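Local coordinates for protein putative transcriptional regulator (Clostridium difficile, PDB 3QI7) that is of unknown function but, with its periplasmic-binding-protein-like fold and lipoprotein character, may bind a small ligand, perhaps a sugar, at residues N126-S129 / Q130-V134; S70-D73 / S74-K78. One frame throughout, in Å; residues are numbered along the deposited sequence.

Interaction 1 (N126-S129 / Q130-V134); sequences NQLS and QFVDV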
ATOM      1  N   ASN A 126     -16.755   0.161   8.016  1.00 29.31           N
ATOM      2  CA  ASN A 126     -17.532   0.085   9.247  1.00 29.19           C
ATOM      3  C   ASN A 126     -17.768  -1.371   9.667  1.00 30.13           C
ATOM      4  O   ASN A 126     -17.710  -1.722  10.851  1.00 27.88           O
ATOM      5  CB  ASN A 126     -18.857   0.831   9.072  1.00 33.52           C
ATOM      6  CG  ASN A 126     -18.650   2.321   8.919  1.00 37.03           C
ATOM      7  OD1 ASN A 126     -18.712   3.067   9.896  1.00 44.19           O
ATOM      8  ND2 ASN A 126     -18.331   2.756   7.709  1.00 47.92           N
ATOM      9  N   GLN A 127     -18.042  -2.221   8.683  1.00 31.33           N
ATOM     10  CA  GLN A 127     -18.241  -3.648   8.931  1.00 31.50           C
ATOM     11  C   GLN A 127     -16.944  -4.288   9.408  1.00 32.07           C
ATOM     12  O   GLN A 127     -16.928  -5.084  10.343  1.00 30.57           O
ATOM     13  CB  GLN A 127     -18.708  -4.323   7.651  1.00 34.84           C
ATOM     14  CG  GLN A 127     -20.072  -3.879   7.186  1.00 41.82           C
ATOM     15  CD  GLN A 127     -21.131  -4.584   7.948  1.00 48.19           C
ATOM     16  OE1 GLN A 127     -21.270  -5.810   7.839  1.00 57.56           O
ATOM     17  NE2 GLN A 127     -21.878  -3.840   8.754  1.00 53.05           N
ATOM     18  N   LEU A 128     -15.842  -3.931   8.758  1.00 27.79           N
ATOM     19  CA  LEU A 128     -14.531  -4.382   9.210  1.00 28.12           C
ATOM     20  C   LEU A 128     -14.278  -4.020  10.686  1.00 27.22           C
ATOM     21  O   LEU A 128     -13.783  -4.839  11.469  1.00 25.17           O
ATOM     22  CB  LEU A 128     -13.440  -3.771   8.330  1.00 23.67           C
ATOM     23  CG  LEU A 128     -13.221  -4.347   6.927  1.00 28.31           C
ATOM     24  CD1 LEU A 128     -12.121  -3.565   6.185  1.00 22.96           C
ATOM     25  CD2 LEU A 128     -12.831  -5.828   6.955  1.00 26.26           C
ATOM     26  N   SER A 129     -14.622  -2.799  11.073  1.00 27.35           N
ATOM     27  CA  SER A 129     -14.374  -2.350  12.445  0.50 27.12           C
ATOM     28  C   SER A 129     -15.182  -3.174  13.449  1.00 28.81           C
ATOM     29  O   SER A 129     -14.671  -3.531  14.530  1.00 26.91           O
ATOM     30  CB  SER A 129     -14.705  -0.863  12.599  0.50 26.68           C
ATOM     31  OG  SER A 129     -14.653  -0.461  13.963  0.50 25.05           O
ATOM     32  N   GLN A 130     -16.439  -3.463  13.098  1.00 30.05           N
ATOM     33  CA  GLN A 130     -17.345  -4.217  13.971  0.50 31.19           C
ATOM     34  C   GLN A 130     -16.850  -5.654  14.155  1.00 31.85           C
ATOM     35  O   GLN A 130     -16.872  -6.176  15.254  1.00 31.80           O
ATOM     36  CB  GLN A 130     -18.777  -4.215  13.393  0.50 31.66           C
ATOM     37  CG  GLN A 130     -19.881  -4.660  14.378  0.50 34.65           C
ATOM     38  CD  GLN A 130     -21.284  -4.686  13.759  0.50 32.82           C
ATOM     39  OE1 GLN A 130     -21.537  -4.094  12.712  0.50 29.79           O
ATOM     40  NE2 GLN A 130     -22.195  -5.379  14.417  0.50 33.15           N
ATOM     41  N   PHE A 131     -16.385  -6.281  13.069  1.00 29.20           N
ATOM     42  CA  PHE A 131     -16.209  -7.763  13.076  1.00 30.54           C
ATOM     43  C   PHE A 131     -14.771  -8.281  13.049  1.00 30.91           C
ATOM     44  O   PHE A 131     -14.564  -9.479  13.226  1.00 31.56           O
ATOM     45  CB  PHE A 131     -16.995  -8.395  11.911  1.00 29.82           C
ATOM     46  CG  PHE A 131     -18.478  -8.178  11.997  1.00 35.16           C
ATOM     47  CD1 PHE A 131     -19.203  -8.694  13.051  1.00 37.17           C
ATOM     48  CD2 PHE A 131     -19.145  -7.442  11.018  1.00 38.17           C
ATOM     49  CE1 PHE A 131     -20.581  -8.482  13.135  1.00 40.20           C
ATOM     50  CE2 PHE A 131     -20.514  -7.222  11.092  1.00 36.90           C
ATOM     51  CZ  PHE A 131     -21.236  -7.745  12.149  1.00 39.30           C
ATOM     52  N   VAL A 132     -13.800  -7.398  12.820  1.00 28.25           N
ATOM     53  CA  VAL A 132     -12.377  -7.779  12.779  1.00 26.56           C
ATOM     54  C   VAL A 132     -11.639  -7.006  13.866  1.00 26.91           C
ATOM     55  O   VAL A 132     -11.893  -5.800  14.061  1.00 26.80           O
ATOM     56  CB  VAL A 132     -11.769  -7.495  11.368  1.00 26.98           C
ATOM     57  CG1 VAL A 132     -10.287  -7.865  11.314  1.00 21.88           C
ATOM     58  CG2 VAL A 132     -12.583  -8.221  10.263  1.00 23.11           C
ATOM     59  N   ASP A 133     -10.729  -7.665  14.592  1.00 27.90           N
ATOM     60  CA  ASP A 133     -10.097  -7.023  15.772  1.00 26.13           C
ATOM     61  C   ASP A 133      -9.266  -5.745  15.459  1.00 25.30           C
ATOM     62  O   ASP A 133      -9.448  -4.726  16.111  1.00 25.16           O
ATOM     63  CB  ASP A 133      -9.187  -8.009  16.534  1.00 26.25           C
ATOM     64  CG  ASP A 133      -9.926  -9.235  17.036  1.00 33.44           C
ATOM     65  OD1 ASP A 133     -11.088  -9.089  17.454  1.00 39.03           O
ATOM     66  OD2 ASP A 133      -9.331 -10.359  17.027  1.00 36.57           O
ATOM     67  N   VAL A 134      -8.326  -5.840  14.503  1.00 24.00           N
ATOM     68  CA  VAL A 134      -7.430  -4.730  14.104  1.00 23.23           C
ATOM     69  C   VAL A 134      -7.520  -4.556  12.598  1.00 21.55           C
ATOM     70  O   VAL A 134      -7.480  -5.533  11.857  1.00 21.36           O
ATOM     71  CB  VAL A 134      -5.962  -4.986  14.509  1.00 22.59           C
ATOM     72  CG1 VAL A 134      -5.064  -3.793  14.117  1.00 20.70           C
ATOM     73  CG2 VAL A 134      -5.866  -5.257  16.012  1.00 21.79           C
TER
HETATM   74  O   HOH W   1     -13.632  -5.523  16.462  1.00 35.08           O

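Interaction 2 (S70-D73 / S74-K78); sequences SNID and SAINK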
ATOM      1  N   SER A  70     -15.021 -14.762  -7.694  1.00 40.29           N
ATOM      2  CA  SER A  70     -15.785 -15.723  -8.505  1.00 42.49           C
ATOM      3  C   SER A  70     -15.757 -17.143  -7.954  1.00 41.97           C
ATOM      4  O   SER A  70     -16.369 -18.024  -8.516  1.00 42.06           O
ATOM      5  CB  SER A  70     -15.278 -15.725  -9.943  1.00 43.96           C
ATOM      6  OG  SER A  70     -15.593 -14.486 -10.543  1.00 47.47           O
ATOM      7  N   ASN A  71     -15.039 -17.354  -6.857  1.00 40.74           N
ATOM      8  CA  ASN A  71     -14.941 -18.648  -6.203  1.00 39.48           C
ATOM      9  C   ASN A  71     -15.031 -18.447  -4.708  1.00 40.07           C
ATOM     10  O   ASN A  71     -14.248 -19.017  -3.941  1.00 40.03           O
ATOM     11  CB  ASN A  71     -13.607 -19.300  -6.558  1.00 39.09           C
ATOM     12  CG  ASN A  71     -13.447 -19.499  -8.049  1.00 43.82           C
ATOM     13  OD1 ASN A  71     -14.041 -20.411  -8.622  1.00 40.14           O
ATOM     14  ND2 ASN A  71     -12.677 -18.614  -8.697  1.00 45.85           N
ATOM     15  N   ILE A  72     -15.999 -17.630  -4.306  1.00 39.09           N
ATOM     16  CA  ILE A  72     -16.042 -17.081  -2.960  1.00 36.88           C
ATOM     17  C   ILE A  72     -16.189 -18.116  -1.829  1.00 37.36           C
ATOM     18  O   ILE A  72     -15.638 -17.940  -0.744  1.00 34.84           O
ATOM     19  CB  ILE A  72     -17.124 -15.961  -2.850  1.00 37.83           C
ATOM     20  CG1 ILE A  72     -16.791 -15.008  -1.691  1.00 35.11           C
ATOM     21  CG2 ILE A  72     -18.535 -16.549  -2.783  1.00 36.74           C
ATOM     22  CD1 ILE A  72     -15.564 -14.142  -1.943  1.00 39.50           C
ATOM     23  N   ASP A  73     -16.905 -19.202  -2.072  1.00 40.95           N
ATOM     24  CA  ASP A  73     -17.129 -20.211  -1.025  1.00 43.18           C
ATOM     25  C   ASP A  73     -15.874 -21.032  -0.724  1.00 42.03           C
ATOM     26  O   ASP A  73     -15.582 -21.358   0.435  1.00 37.85           O
ATOM     27  CB  ASP A  73     -18.276 -21.137  -1.434  1.00 47.15           C
ATOM     28  CG  ASP A  73     -19.511 -20.366  -1.817  1.00 53.91           C
ATOM     29  OD1 ASP A  73     -20.308 -20.060  -0.906  1.00 57.28           O
ATOM     30  OD2 ASP A  73     -19.663 -20.053  -3.026  1.00 57.05           O
ATOM     31  N   SER A  74     -15.131 -21.369  -1.776  1.00 42.67           N
ATOM     32  CA  SER A  74     -13.877 -22.076  -1.602  1.00 40.88           C
ATOM     33  C   SER A  74     -12.883 -21.169  -0.848  1.00 39.39           C
ATOM     34  O   SER A  74     -12.139 -21.643   0.021  1.00 39.51           O
ATOM     35  CB  SER A  74     -13.331 -22.507  -2.963  1.00 42.75           C
ATOM     36  OG  SER A  74     -12.005 -22.981  -2.861  1.00 48.00           O
ATOM     37  N   ALA A  75     -12.892 -19.872  -1.160  1.00 36.41           N
ATOM     38  CA  ALA A  75     -11.976 -18.916  -0.505  1.00 33.51           C
ATOM     39  C   ALA A  75     -12.329 -18.790   0.974  1.00 34.08           C
ATOM     40  O   ALA A  75     -11.455 -18.837   1.836  1.00 33.40           O
ATOM     41  CB  ALA A  75     -12.012 -17.568  -1.189  1.00 32.29           C
ATOM     42  N   ILE A  76     -13.621 -18.668   1.258  1.00 33.03           N
ATOM     43  CA  ILE A  76     -14.103 -18.573   2.629  1.00 35.43           C
ATOM     44  C   ILE A  76     -13.780 -19.827   3.441  1.00 38.15           C
ATOM     45  O   ILE A  76     -13.242 -19.737   4.555  1.00 37.42           O
ATOM     46  CB  ILE A  76     -15.632 -18.266   2.666  1.00 37.08           C
ATOM     47  CG1 ILE A  76     -15.857 -16.770   2.348  1.00 37.72           C
ATOM     48  CG2 ILE A  76     -16.215 -18.609   4.029  1.00 35.66           C
ATOM     49  CD1 ILE A  76     -17.303 -16.392   2.069  1.00 35.58           C
ATOM     50  N   ASN A  77     -14.096 -20.989   2.865  1.00 40.63           N
ATOM     51  CA  ASN A  77     -13.818 -22.263   3.531  0.50 41.50           C
ATOM     52  C   ASN A  77     -12.326 -22.413   3.868  1.00 40.71           C
ATOM     53  O   ASN A  77     -11.993 -22.840   4.977  1.00 39.93           O
ATOM     54  CB  ASN A  77     -14.331 -23.447   2.697  0.50 43.11           C
ATOM     55  CG  ASN A  77     -15.848 -23.458   2.570  0.50 43.68           C
ATOM     56  OD1 ASN A  77     -16.407 -24.181   1.742  0.50 43.09           O
ATOM     57  ND2 ASN A  77     -16.518 -22.641   3.378  0.50 42.65           N
ATOM     58  N   LYS A  78     -11.456 -22.032   2.932  1.00 38.31           N
ATOM     59  CA  LYS A  78      -9.998 -22.090   3.093  1.00 39.89           C
ATOM     60  C   LYS A  78      -9.558 -21.345   4.365  1.00 38.55           C
ATOM     61  O   LYS A  78      -8.681 -21.801   5.099  1.00 40.33           O
ATOM     62  CB  LYS A  78      -9.315 -21.477   1.843  1.00 38.86           C
ATOM     63  CG  LYS A  78      -7.847 -21.858   1.638  1.00 43.60           C
ATOM     64  CD  LYS A  78      -7.426 -21.915   0.152  1.00 38.34           C
ATOM     65  CE  LYS A  78      -6.080 -22.675   0.051  1.00 44.67           C
ATOM     66  NZ  LYS A  78      -5.277 -22.545  -1.229  1.00 42.13           N
TER

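Interaction 1 (N126-S129 / Q130-V134)
The last turn of helix 125-131, the helical arm of the beta-alpha-beta unit that joins strand 115-118 to strand 134-137, brings Gln-127 beside Phe-131 and Leu-128 beside Val-132. The Gln-127 chain turns about its CB-CG bond (chi2 -80°), which sends its amide along the phenyl ring; OE1 lies in the ring plane at the edge, 3.6 Å from Phe-131 CE2, where the aryl hydrogens carry slight positive charge. The amide and ring planes are turned 68° apart. In the conformer modelled here, one face of the same ring is covered by its own neighbour, Gln-130, whose CG sits 4.0 Å above the ring centre. One residue further along, CD2 of Leu-128 runs alongside CG2 of Val-132 at 4.1 Å, on the side of the helix that meets Leu-101 and Met-121. The backbone closes the turn with three i to i+4 bonds, the last from Val-132 N to Leu-128 O at 2.9 Å. Val-132 then leaves helical geometry, and a water bridges its carbonyl O and that of Ser-129, at 3.0 Å from each. In the conformer modelled, Ser-129 OG is hydrogen-bonded to Asn-360 OD1 outside the turn. The helix end thus pairs a polar contact at the phenyl edge, weakly favourable in its electrostatics, with a purely apolar one between Leu-128 and Val-132.

Interaction 2 (S70-D73 / S74-K78)
Ile-72 overlaps Ile-76 one helical turn further on: CG1 of Ile-72 meets CD1 of Ile-76 at 4.0 Å, the two chains crossing at a slant. In Ile-72 the CG1 branch stands opposite the main-chain nitrogen (chi1 -156°), while CG2 takes the hindered place between N and the carbonyl carbon. Ile-76 also folds over the backbone of the turn before it, its CG1 resting 3.3 Å from Ile-72 O, the oxygen that accepts the bond from Ile-76 N at 2.9 Å. The aliphatic branch therefore flanks a carbonyl already engaged in the helix. The next carbonyl is gripped in the same register, Asn-77 N donating to Asp-73 O at 2.9 Å and 166°. The first bond of the series runs from Ala-75 N to Asn-71 O at 3.2 Å, with the donor in the carbonyl plane. Asn-71 occupies the N-cap position, but its side chain makes no capping bond and instead gives weak hydrogen bonds from ND2 to the carbonyls of Glu-66 and Asn-67. Ala-75 packs onto Leu-64, Pro-65 and Phe-68, and Lys-78 NZ reaches back to Val-63 O, so helix 72-80 is laid against the end of strand 57-63 and the loop that follows it; Leu-100, just before helix 101-110, also meets Ala-75.

Both interactions are local and bridge no long loop. Starting from the N terminus, interaction 2 comes first, at the start of helix 72-80 after strand 57-63; the chain then runs through strand 88-94, helix 101-110 and strand 115-118 before interaction 1 ends helix 125-131 and leads into strand 134-137. They lie in series, neither nested nor crossing, with centres about 20 Å apart and nearest atoms about 12 Å apart. Their helices belong to the part of the chain that builds one mixed sheet. The chain between them also links the two indirectly, since adjacent residues at the start of helix 101-110 meet both contacts.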